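Envelopment polyprotein (Bovine Schmallenberg virus BH80/Germany/2011, PDB 7A56) probably merges the viral envelope with a host-cell membrane during entry, as the class II fusion glycoprotein Gc, captured here in its postfusion form. Local coordinates at residues A[108-116]-A[324-333]; A[186-196]-A[234-245]. All coordinates share one frame; numbering follows the deposited sequence.

Contact 1 of 2, residues A[108-116]-A[324-333]; sequences RVINKASYR and MEVHKKVSSV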
loop_
_atom_site.group_PDB
_atom_site.type_symbol
_atom_site.label_atom_id
_atom_site.label_comp_id
_atom_site.label_asym_id
_atom_site.label_seq_id
_atom_site.Cartn_x
_atom_site.Cartn_y
_atom_site.Cartn_z
ATOM N N ARG A 108 -0.596 18.129 15.670
ATOM C CA ARG A 108 -1.358 17.647 14.506
ATOM C C ARG A 108 -0.569 16.572 13.784
ATOM O O ARG A 108 0.650 16.679 13.609
ATOM C CB ARG A 108 -1.705 18.819 13.586
ATOM C CG ARG A 108 -2.427 18.370 12.265
ATOM C CD ARG A 108 -2.801 19.645 11.445
ATOM N NE ARG A 108 -1.588 20.268 10.900
ATOM C CZ ARG A 108 -1.105 21.453 11.271
ATOM N NH1 ARG A 108 -1.738 22.177 12.183
ATOM N NH2 ARG A 108 0.013 21.916 10.706
ATOM N N VAL A 109 -1.256 15.486 13.421
ATOM C CA VAL A 109 -0.719 14.501 12.492
ATOM C C VAL A 109 -1.855 14.162 11.535
ATOM O O VAL A 109 -2.902 13.666 11.974
ATOM C CB VAL A 109 -0.252 13.203 13.156
ATOM C CG1 VAL A 109 0.151 12.242 12.056
ATOM C CG2 VAL A 109 0.964 13.431 14.151
ATOM N N ILE A 110 -1.652 14.407 10.250
ATOM C CA ILE A 110 -2.609 13.910 9.225
ATOM C C ILE A 110 -1.840 13.576 7.955
ATOM O O ILE A 110 -0.746 14.097 7.720
ATOM C CB ILE A 110 -3.695 14.917 8.853
ATOM C CG1 ILE A 110 -3.034 16.137 8.276
ATOM C CG2 ILE A 110 -4.571 15.277 10.035
ATOM C CD1 ILE A 110 -3.960 16.866 7.380
ATOM N N ASN A 111 -2.403 12.682 7.130
ATOM C CA ASN A 111 -1.843 12.514 5.799
ATOM C C ASN A 111 -2.792 13.222 4.818
ATOM O O ASN A 111 -3.976 13.420 5.102
ATOM C CB ASN A 111 -1.651 11.019 5.425
ATOM C CG ASN A 111 -0.358 10.398 6.008
ATOM O OD1 ASN A 111 0.608 11.096 6.266
ATOM N ND2 ASN A 111 -0.340 9.083 6.149
ATOM N N LYS A 112 -2.260 13.683 3.699
ATOM C CA LYS A 112 -3.153 14.387 2.770
ATOM C C LYS A 112 -2.626 14.234 1.362
ATOM O O LYS A 112 -1.418 14.043 1.156
ATOM C CB LYS A 112 -3.281 15.885 3.100
ATOM C CG LYS A 112 -2.015 16.664 2.986
ATOM C CD LYS A 112 -2.219 18.130 3.479
ATOM C CE LYS A 112 -0.889 18.907 3.507
ATOM N NZ LYS A 112 -0.991 20.276 4.127
ATOM N N ALA A 113 -3.542 14.311 0.385
ATOM C CA ALA A 113 -3.128 14.412 -1.012
ATOM C C ALA A 113 -4.216 15.170 -1.796
ATOM O O ALA A 113 -5.364 15.329 -1.338
ATOM C CB ALA A 113 -2.861 13.021 -1.624
ATOM N N SER A 114 -3.802 15.716 -2.940
ATOM C CA SER A 114 -4.716 16.362 -3.857
ATOM C C SER A 114 -5.398 15.301 -4.717
ATOM O O SER A 114 -4.843 14.229 -4.991
ATOM C CB SER A 114 -3.984 17.359 -4.776
ATOM O OG SER A 114 -3.120 18.198 -3.980
ATOM N N TYR A 115 -6.613 15.617 -5.152
ATOM C CA TYR A 115 -7.376 14.759 -6.060
ATOM C C TYR A 115 -7.972 15.615 -7.160
ATOM O O TYR A 115 -8.228 16.817 -6.974
ATOM C CB TYR A 115 -8.502 13.999 -5.316
ATOM C CG TYR A 115 -7.982 12.875 -4.423
ATOM C CD1 TYR A 115 -7.215 13.155 -3.251
ATOM C CD2 TYR A 115 -8.238 11.539 -4.736
ATOM C CE1 TYR A 115 -6.734 12.107 -2.467
ATOM C CE2 TYR A 115 -7.793 10.502 -3.969
ATOM C CZ TYR A 115 -7.017 10.800 -2.802
ATOM O OH TYR A 115 -6.518 9.773 -2.032
ATOM N N ARG A 116 -8.246 14.960 -8.301
ATOM C CA ARG A 116 -8.856 15.658 -9.424
ATOM C C ARG A 116 -10.088 14.921 -9.949
ATOM O O ARG A 116 -10.185 13.683 -9.967
ATOM C CB ARG A 116 -7.889 15.893 -10.591
ATOM C CG ARG A 116 -7.342 14.669 -11.188
ATOM C CD ARG A 116 -6.566 15.008 -12.466
ATOM N NE ARG A 116 -5.888 13.816 -12.975
ATOM C CZ ARG A 116 -6.333 13.069 -13.979
ATOM N NH1 ARG A 116 -5.650 11.993 -14.368
ATOM N NH2 ARG A 116 -7.449 13.409 -14.616
ATOM N N MET A 324 -8.895 19.508 -5.615
ATOM C CA MET A 324 -9.549 19.060 -4.383
ATOM C C MET A 324 -8.494 18.497 -3.432
ATOM O O MET A 324 -7.502 18.011 -3.911
ATOM C CB MET A 324 -10.583 17.963 -4.676
ATOM C CG MET A 324 -11.384 17.706 -3.430
ATOM S SD MET A 324 -12.588 16.416 -3.464
ATOM C CE MET A 324 -11.614 14.984 -3.750
ATOM N N GLU A 325 -8.733 18.468 -2.117
ATOM C CA GLU A 325 -7.780 17.920 -1.140
ATOM C C GLU A 325 -8.485 16.977 -0.172
ATOM O O GLU A 325 -9.573 17.289 0.326
ATOM C CB GLU A 325 -7.094 19.038 -0.369
ATOM C CG GLU A 325 -6.063 18.532 0.642
ATOM C CD GLU A 325 -5.110 19.622 1.121
ATOM O OE1 GLU A 325 -5.123 19.936 2.345
ATOM O OE2 GLU A 325 -4.337 20.136 0.275
ATOM N N VAL A 326 -7.904 15.795 0.035
ATOM C CA VAL A 326 -8.437 14.813 0.966
ATOM C C VAL A 326 -7.421 14.626 2.103
ATOM O O VAL A 326 -6.193 14.584 1.870
ATOM C CB VAL A 326 -8.752 13.481 0.278
ATOM C CG1 VAL A 326 -9.260 12.392 1.276
ATOM C CG2 VAL A 326 -9.791 13.759 -0.916
ATOM N N HIS A 327 -7.956 14.506 3.325
ATOM C CA HIS A 327 -7.158 14.261 4.545
ATOM C C HIS A 327 -7.489 12.872 5.060
ATOM O O HIS A 327 -8.642 12.433 4.956
ATOM C CB HIS A 327 -7.485 15.293 5.613
ATOM C CG HIS A 327 -7.035 16.668 5.267
ATOM N ND1 HIS A 327 -7.251 17.750 6.088
ATOM C CD2 HIS A 327 -6.330 17.135 4.210
ATOM C CE1 HIS A 327 -6.705 18.825 5.555
ATOM N NE2 HIS A 327 -6.158 18.486 4.402
ATOM N N LYS A 328 -6.465 12.151 5.543
ATOM C CA LYS A 328 -6.636 10.830 6.133
ATOM C C LYS A 328 -6.164 10.881 7.591
ATOM O O LYS A 328 -5.036 11.307 7.871
ATOM C CB LYS A 328 -5.838 9.746 5.402
ATOM C CG LYS A 328 -6.124 8.349 5.978
ATOM C CD LYS A 328 -5.386 7.226 5.267
ATOM C CE LYS A 328 -5.610 5.902 6.005
ATOM N NZ LYS A 328 -6.995 5.314 5.752
ATOM N N LYS A 329 -7.040 10.413 8.490
ATOM C CA LYS A 329 -6.693 10.116 9.870
ATOM C C LYS A 329 -5.946 8.791 9.940
ATOM O O LYS A 329 -6.374 7.772 9.387
ATOM C CB LYS A 329 -7.954 10.046 10.721
ATOM C CG LYS A 329 -8.722 11.342 10.733
ATOM C CD LYS A 329 -9.830 11.347 11.777
ATOM C CE LYS A 329 -11.222 11.491 11.118
ATOM N NZ LYS A 329 -12.308 11.754 12.117
ATOM N N VAL A 330 -4.848 8.814 10.675
ATOM C CA VAL A 330 -3.860 7.768 10.714
ATOM C C VAL A 330 -3.429 7.628 12.173
ATOM O O VAL A 330 -3.665 8.512 13.005
ATOM C CB VAL A 330 -2.640 8.079 9.813
ATOM C CG1 VAL A 330 -3.014 8.167 8.356
ATOM C CG2 VAL A 330 -1.952 9.427 10.237
ATOM N N SER A 331 -2.769 6.514 12.473
ATOM C CA SER A 331 -2.256 6.356 13.809
ATOM C C SER A 331 -0.833 6.970 13.834
ATOM O O SER A 331 -0.677 8.154 13.543
ATOM C CB SER A 331 -2.338 4.887 14.200
ATOM O OG SER A 331 -1.820 4.001 13.204
ATOM N N SER A 332 0.221 6.204 14.091
ATOM C CA SER A 332 1.579 6.781 14.121
ATOM C C SER A 332 2.123 7.042 12.722
ATOM O O SER A 332 2.017 6.188 11.856
ATOM C CB SER A 332 2.564 5.839 14.807
ATOM O OG SER A 332 3.826 6.494 14.930
ATOM N N VAL A 333 2.778 8.191 12.509
ATOM C CA VAL A 333 3.558 8.387 11.265
ATOM C C VAL A 333 5.061 8.399 11.524
ATOM O O VAL A 333 5.844 8.739 10.618
ATOM C CB VAL A 333 3.134 9.674 10.516
ATOM C CG1 VAL A 333 1.618 9.629 10.159
ATOM C CG2 VAL A 333 3.391 10.884 11.403
HETATM O O HOH W 1 -4.526 11.367 12.336
#

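Contact 2 of 2, residues A[186-196]-A[234-245]; sequences EYKIYKKSSIE and QMDSMPNIIAVK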
loop_
_atom_site.group_PDB
_atom_site.type_symbol
_atom_site.label_atom_id
_atom_site.label_comp_id
_atom_site.label_asym_id
_atom_site.label_seq_id
_atom_site.Cartn_x
_atom_site.Cartn_y
_atom_site.Cartn_z
ATOM N N GLU A 186 -25.212 10.438 -9.273
ATOM C CA GLU A 186 -25.292 10.114 -7.841
ATOM C C GLU A 186 -23.923 10.167 -7.138
ATOM O O GLU A 186 -23.859 10.593 -5.983
ATOM C CB GLU A 186 -25.939 8.733 -7.642
ATOM C CG GLU A 186 -27.449 8.710 -8.080
ATOM C CD GLU A 186 -28.348 9.258 -6.991
ATOM O OE1 GLU A 186 -29.580 9.380 -7.211
ATOM O OE2 GLU A 186 -27.800 9.540 -5.873
ATOM N N TYR A 187 -22.835 9.788 -7.823
ATOM C CA TYR A 187 -21.497 9.828 -7.216
ATOM C C TYR A 187 -20.550 10.583 -8.144
ATOM O O TYR A 187 -20.684 10.507 -9.375
ATOM C CB TYR A 187 -20.912 8.415 -6.979
ATOM C CG TYR A 187 -21.649 7.506 -6.012
ATOM C CD1 TYR A 187 -22.829 6.846 -6.394
ATOM C CD2 TYR A 187 -21.127 7.257 -4.719
ATOM C CE1 TYR A 187 -23.477 5.986 -5.520
ATOM C CE2 TYR A 187 -21.778 6.399 -3.838
ATOM C CZ TYR A 187 -22.951 5.758 -4.244
ATOM O OH TYR A 187 -23.600 4.888 -3.386
ATOM N N LYS A 188 -19.590 11.313 -7.542
ATOM C CA LYS A 188 -18.500 11.978 -8.262
ATOM C C LYS A 188 -17.212 11.235 -7.967
ATOM O O LYS A 188 -16.898 10.986 -6.809
ATOM C CB LYS A 188 -18.330 13.446 -7.860
ATOM C CG LYS A 188 -19.638 14.249 -7.889
ATOM C CD LYS A 188 -19.366 15.761 -7.752
ATOM C CE LYS A 188 -20.523 16.598 -8.343
ATOM N NZ LYS A 188 -21.834 16.253 -7.735
ATOM N N ILE A 189 -16.463 10.920 -9.007
ATOM C CA ILE A 189 -15.282 10.085 -8.916
ATOM C C ILE A 189 -14.077 10.971 -9.194
ATOM O O ILE A 189 -14.095 11.800 -10.141
ATOM C CB ILE A 189 -15.354 8.867 -9.865
ATOM C CG1 ILE A 189 -16.266 7.747 -9.297
ATOM C CG2 ILE A 189 -13.935 8.274 -10.049
ATOM C CD1 ILE A 189 -17.733 8.069 -9.018
ATOM N N TYR A 190 -13.050 10.835 -8.289
ATOM C CA TYR A 190 -11.786 11.565 -8.297
ATOM C C TYR A 190 -10.593 10.617 -8.274
ATOM O O TYR A 190 -10.659 9.511 -7.739
ATOM C CB TYR A 190 -11.650 12.454 -7.073
ATOM C CG TYR A 190 -12.749 13.491 -6.970
ATOM C CD1 TYR A 190 -13.968 13.175 -6.396
ATOM C CD2 TYR A 190 -12.521 14.797 -7.370
ATOM C CE1 TYR A 190 -14.982 14.136 -6.289
ATOM C CE2 TYR A 190 -13.498 15.764 -7.246
ATOM C CZ TYR A 190 -14.719 15.422 -6.693
ATOM O OH TYR A 190 -15.683 16.392 -6.530
ATOM N N LYS A 191 -9.490 11.078 -8.856
ATOM C CA LYS A 191 -8.230 10.350 -8.859
ATOM C C LYS A 191 -7.171 11.153 -8.083
ATOM O O LYS A 191 -7.088 12.381 -8.232
ATOM C CB LYS A 191 -7.755 10.132 -10.284
ATOM C CG LYS A 191 -6.602 9.154 -10.394
ATOM C CD LYS A 191 -6.210 9.033 -11.873
ATOM C CE LYS A 191 -5.230 7.899 -12.076
ATOM N NZ LYS A 191 -4.944 7.607 -13.539
ATOM N N LYS A 192 -6.301 10.441 -7.368
ATOM C CA LYS A 192 -5.174 11.105 -6.647
ATOM C C LYS A 192 -4.251 11.787 -7.661
ATOM O O LYS A 192 -3.904 11.192 -8.692
ATOM C CB LYS A 192 -4.423 10.048 -5.840
ATOM C CG LYS A 192 -3.247 10.602 -4.949
ATOM C CD LYS A 192 -2.905 9.607 -3.818
ATOM C CE LYS A 192 -2.334 8.341 -4.379
ATOM N NZ LYS A 192 -2.373 7.216 -3.383
ATOM N N SER A 193 -3.919 13.074 -7.414
ATOM C CA SER A 193 -3.192 13.906 -8.371
ATOM C C SER A 193 -1.978 14.587 -7.733
ATOM O O SER A 193 -1.564 15.664 -8.185
ATOM C CB SER A 193 -4.131 14.946 -9.004
ATOM O OG SER A 193 -4.703 15.822 -8.018
ATOM N N SER A 194 -1.410 13.975 -6.687
ATOM C CA SER A 194 -0.164 14.415 -6.052
ATOM C C SER A 194 0.414 13.211 -5.318
ATOM O O SER A 194 -0.251 12.180 -5.145
ATOM C CB SER A 194 -0.385 15.572 -5.070
ATOM O OG SER A 194 -1.057 15.100 -3.913
ATOM N N ILE A 195 1.667 13.330 -4.896
ATOM C CA ILE A 195 2.127 12.407 -3.867
ATOM C C ILE A 195 1.356 12.697 -2.576
ATOM O O ILE A 195 0.832 13.811 -2.356
ATOM C CB ILE A 195 3.651 12.554 -3.677
ATOM C CG1 ILE A 195 4.227 11.416 -2.812
ATOM C CG2 ILE A 195 3.962 13.959 -3.161
ATOM C CD1 ILE A 195 5.793 11.275 -2.865
ATOM N N GLU A 196 1.221 11.693 -1.727
ATOM C CA GLU A 196 0.655 12.056 -0.444
ATOM C C GLU A 196 1.780 12.586 0.432
ATOM O O GLU A 196 2.952 12.339 0.160
ATOM C CB GLU A 196 -0.033 10.862 0.233
ATOM C CG GLU A 196 0.906 9.708 0.694
ATOM C CD GLU A 196 0.126 8.637 1.485
ATOM O OE1 GLU A 196 -0.646 7.892 0.860
ATOM O OE2 GLU A 196 0.249 8.534 2.728
ATOM N N GLN A 234 8.441 6.911 4.204
ATOM C CA GLN A 234 7.423 7.276 3.213
ATOM C C GLN A 234 6.211 6.349 3.335
ATOM O O GLN A 234 6.374 5.133 3.415
ATOM C CB GLN A 234 8.020 7.161 1.834
ATOM C CG GLN A 234 7.067 7.668 0.742
ATOM C CD GLN A 234 7.833 7.819 -0.592
ATOM O OE1 GLN A 234 7.520 8.647 -1.420
ATOM N NE2 GLN A 234 8.859 7.046 -0.751
ATOM N N MET A 235 5.000 6.927 3.369
ATOM C CA MET A 235 3.774 6.136 3.506
ATOM C C MET A 235 3.031 6.132 2.191
ATOM O O MET A 235 3.218 7.010 1.345
ATOM C CB MET A 235 2.808 6.670 4.596
ATOM C CG MET A 235 3.594 6.742 5.969
ATOM S SD MET A 235 2.567 7.316 7.338
ATOM C CE MET A 235 1.276 6.104 7.545
ATOM N N ASP A 236 2.193 5.135 2.047
ATOM C CA ASP A 236 1.382 4.980 0.842
ATOM C C ASP A 236 0.012 4.454 1.337
ATOM O O ASP A 236 -0.372 3.315 1.191
ATOM C CB ASP A 236 2.094 4.062 -0.150
ATOM C CG ASP A 236 1.294 3.893 -1.432
ATOM O OD1 ASP A 236 0.498 4.824 -1.707
ATOM O OD2 ASP A 236 1.437 2.856 -2.130
ATOM N N SER A 237 -0.738 5.333 1.978
ATOM C CA SER A 237 -1.920 5.025 2.776
ATOM C C SER A 237 -3.199 5.471 2.058
ATOM O O SER A 237 -4.263 4.902 2.305
ATOM C CB SER A 237 -1.838 5.707 4.177
ATOM O OG SER A 237 -1.825 7.214 4.169
ATOM N N MET A 238 -3.091 6.366 1.136
ATOM C CA MET A 238 -4.312 6.997 0.624
ATOM C C MET A 238 -4.727 6.395 -0.726
ATOM O O MET A 238 -3.879 6.013 -1.517
ATOM C CB MET A 238 -4.080 8.496 0.480
ATOM C CG MET A 238 -3.851 9.183 1.978
ATOM S SD MET A 238 -3.861 10.890 1.754
ATOM C CE MET A 238 -5.610 11.358 1.445
ATOM N N PRO A 239 -6.031 6.304 -0.959
ATOM C CA PRO A 239 -6.535 5.548 -2.109
ATOM C C PRO A 239 -6.268 6.255 -3.431
ATOM O O PRO A 239 -6.230 7.481 -3.516
ATOM C CB PRO A 239 -8.049 5.462 -1.844
ATOM C CG PRO A 239 -8.355 6.654 -1.024
ATOM C CD PRO A 239 -7.119 6.737 -0.062
ATOM N N ASN A 240 -6.137 5.467 -4.492
ATOM C CA ASN A 240 -5.851 6.099 -5.779
ATOM C C ASN A 240 -7.107 6.697 -6.402
ATOM O O ASN A 240 -7.067 7.788 -6.973
ATOM C CB ASN A 240 -5.221 5.085 -6.722
ATOM C CG ASN A 240 -3.860 5.529 -7.155
ATOM O OD1 ASN A 240 -2.910 5.617 -6.332
ATOM N ND2 ASN A 240 -3.750 5.886 -8.435
ATOM N N ILE A 241 -8.226 6.016 -6.270
ATOM C CA ILE A 241 -9.495 6.505 -6.810
ATOM C C ILE A 241 -10.515 6.472 -5.688
ATOM O O ILE A 241 -10.557 5.529 -4.902
ATOM C CB ILE A 241 -9.958 5.665 -8.025
ATOM C CG1 ILE A 241 -9.016 5.963 -9.200
ATOM C CG2 ILE A 241 -11.437 6.007 -8.436
ATOM C CD1 ILE A 241 -9.220 5.148 -10.418
ATOM N N ILE A 242 -11.358 7.485 -5.640
ATOM C CA ILE A 242 -12.421 7.547 -4.654
ATOM C C ILE A 242 -13.737 7.929 -5.324
ATOM O O ILE A 242 -13.765 8.537 -6.395
ATOM C CB ILE A 242 -12.104 8.595 -3.552
ATOM C CG1 ILE A 242 -11.919 9.977 -4.209
ATOM C CG2 ILE A 242 -10.895 8.123 -2.740
ATOM C CD1 ILE A 242 -11.844 11.165 -3.179
ATOM N N ALA A 243 -14.827 7.667 -4.611
ATOM C CA ALA A 243 -16.129 8.127 -5.043
ATOM C C ALA A 243 -16.721 8.922 -3.892
ATOM O O ALA A 243 -16.522 8.578 -2.731
ATOM C CB ALA A 243 -17.039 6.960 -5.470
ATOM N N VAL A 244 -17.363 10.034 -4.206
ATOM C CA VAL A 244 -17.830 10.994 -3.213
ATOM C C VAL A 244 -19.334 11.151 -3.363
ATOM O O VAL A 244 -19.824 11.393 -4.479
ATOM C CB VAL A 244 -17.110 12.344 -3.362
ATOM C CG1 VAL A 244 -17.696 13.359 -2.395
ATOM C CG2 VAL A 244 -15.574 12.140 -3.078
ATOM N N LYS A 245 -20.058 10.994 -2.247
ATOM C CA LYS A 245 -21.497 11.255 -2.203
ATOM C C LYS A 245 -21.844 11.880 -0.860
ATOM O O LYS A 245 -21.548 11.304 0.194
ATOM C CB LYS A 245 -22.344 9.990 -2.419
ATOM C CG LYS A 245 -23.879 10.225 -2.300
ATOM C CD LYS A 245 -24.620 9.077 -2.961
ATOM C CE LYS A 245 -26.089 9.410 -3.178
ATOM N NZ LYS A 245 -26.255 10.695 -3.912
HETATM O O HOH W 2 -22.010 13.878 -5.397
HETATM O O HOH W 3 -0.145 7.371 -1.722
#

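Contact 1 of 2, residues A[108-116]-A[324-333]
Ile110 sets its CD1 methyl over the imidazole face of His327, one of several close fits along an antiparallel strand pair in this beta-rich class II fusion protein. Ile110 CD1 stands 3.7 Å from the centroid of the His327 ring, 11° off the ring normal, which is the evidence for a CH-pi contact. With its CG1 between backbone N and carbonyl carbon (chi1 61°), Ile110 can turn this branch to the ring even though its CB does not head for the facing strand. One in-plane bond at its edge fixes the ring's rotation: His327 NE2 donates to Glu325 OE1 at 2.7 Å, reaching the anti side of the carboxylate. Lys112 runs extended past this pair, its CD 3.6 Å from Glu325 OE1, while its CB abuts His327 CD2.

The strands are zipped by paired backbone bonds, Asn111 with Lys328, Ala113 with Val326 and Tyr115 with Met324. On the sheet face bearing Ala113 and Val326, the Tyr115 ring swings across Val326, bringing CD1 within 3.5 Å of Val326 CG2. Met324 CE, bent back at chi3, touches Tyr115 CB, and the phenol OH is hydrogen-bonded to Pro239 O.

Beyond the regular ladder the partner chain curls back as a loop. Val109 CG1 fits the fork of Val333, 3.5 Å from Val333 CG1 and 3.6 Å from Val333 CG2, and Val330 CG2 flanks the same methyl more loosely. Asn111 crosses Val330 at about a right angle; its ND2 meets Val330 CG1 and is hydrogen-bonded to Ser237 OG. Where the strands part, a water spans the gap, within hydrogen-bonding distance of Val109 O (2.8 Å) and accepting from Val330 N at 3.1 Å.

Contact 2 of 2, residues A[186-196]-A[234-245]
Glu196 reaches into the 235-238 loop, where its carboxylate is gripped by two backbone N-H groups and a hydroxyl, at one end of the antiparallel pairing of strands 187-192 and 241-245. Glu196 OE1 takes both Ser237 N, at 2.8 Å, and Met238 N, at 2.9 Å, while Ser237 OG donates to Glu196 OE2 at 2.8 Å. All three donors come to the syn sides, though Ser237 N stands 32° out of the carboxylate plane. This gathering would probably stabilise the buried negative charge.

Lys192 closes the loop from beside it. Bent at chi3 (66°), it brings NZ to 2.7 Å from Met238 O, and NZ also feeds a water that donates to both Glu196 OE1 and Asp236 OD1, carboxylate oxygens 4.2 Å apart.

In the ladder, Lys188 with Val244 and Tyr190 with Ile242 are the hydrogen-bonded pairs, and dense apolar packing fills its middle. Ile189 CG2 meets Ile241 CG2 at 3.7 Å and its CD1 rests on the Ala243 methyl; on the other sheet face, Tyr190 obliquely brushes Val244 CG2 and sets its CB against Ile242. At the far end Lys245 lies over a face of Tyr187, its CD 4.0 Å from the ring centroid, before Lys245 NZ forms a 2.8 Å salt bridge to Glu186 OE2; Glu186 OE1 is salt-bridged to Arg184.

Looser contacts border the solvent. Exposed Asn240 accepts Lys192 N on its backbone O but offers Lys192 NZ just a weak bond through OD1, and a water joins Lys188 NZ to Val244 O through two weak bonds.

Within the fold, strand 187-192 is flanked on its other edge by strand 98-134, with Glu186 and Tyr187 forming a classic beta bulge against Thr121, whereas strand 241-245 continues the antiparallel order into 248-251.

How the contacts relate
Contact 1 and contact 2 have centres about 10 Å apart. Segment 108-116 is part of strand 98-134, which pairs with 325-328 in contact 1 and also with strand 187-192 of contact 2. Sequence order runs 108-116, 186-196, 234-245, 324-333, so contact 2 is enclosed between the two halves of contact 1, and chain portions more than 200 residues apart are brought together. They also touch directly: Arg116 N lies 2.8 Å from Lys191 O, a probable backbone hydrogen bond, and Met238 CE packs on Val326 O. Both reach the third subunit, Ser114 bonding Asp394 of that subunit and Ile195 packing on its Tyr396. This region therefore joins internal sheet structure to the interfaces of the postfusion trimer.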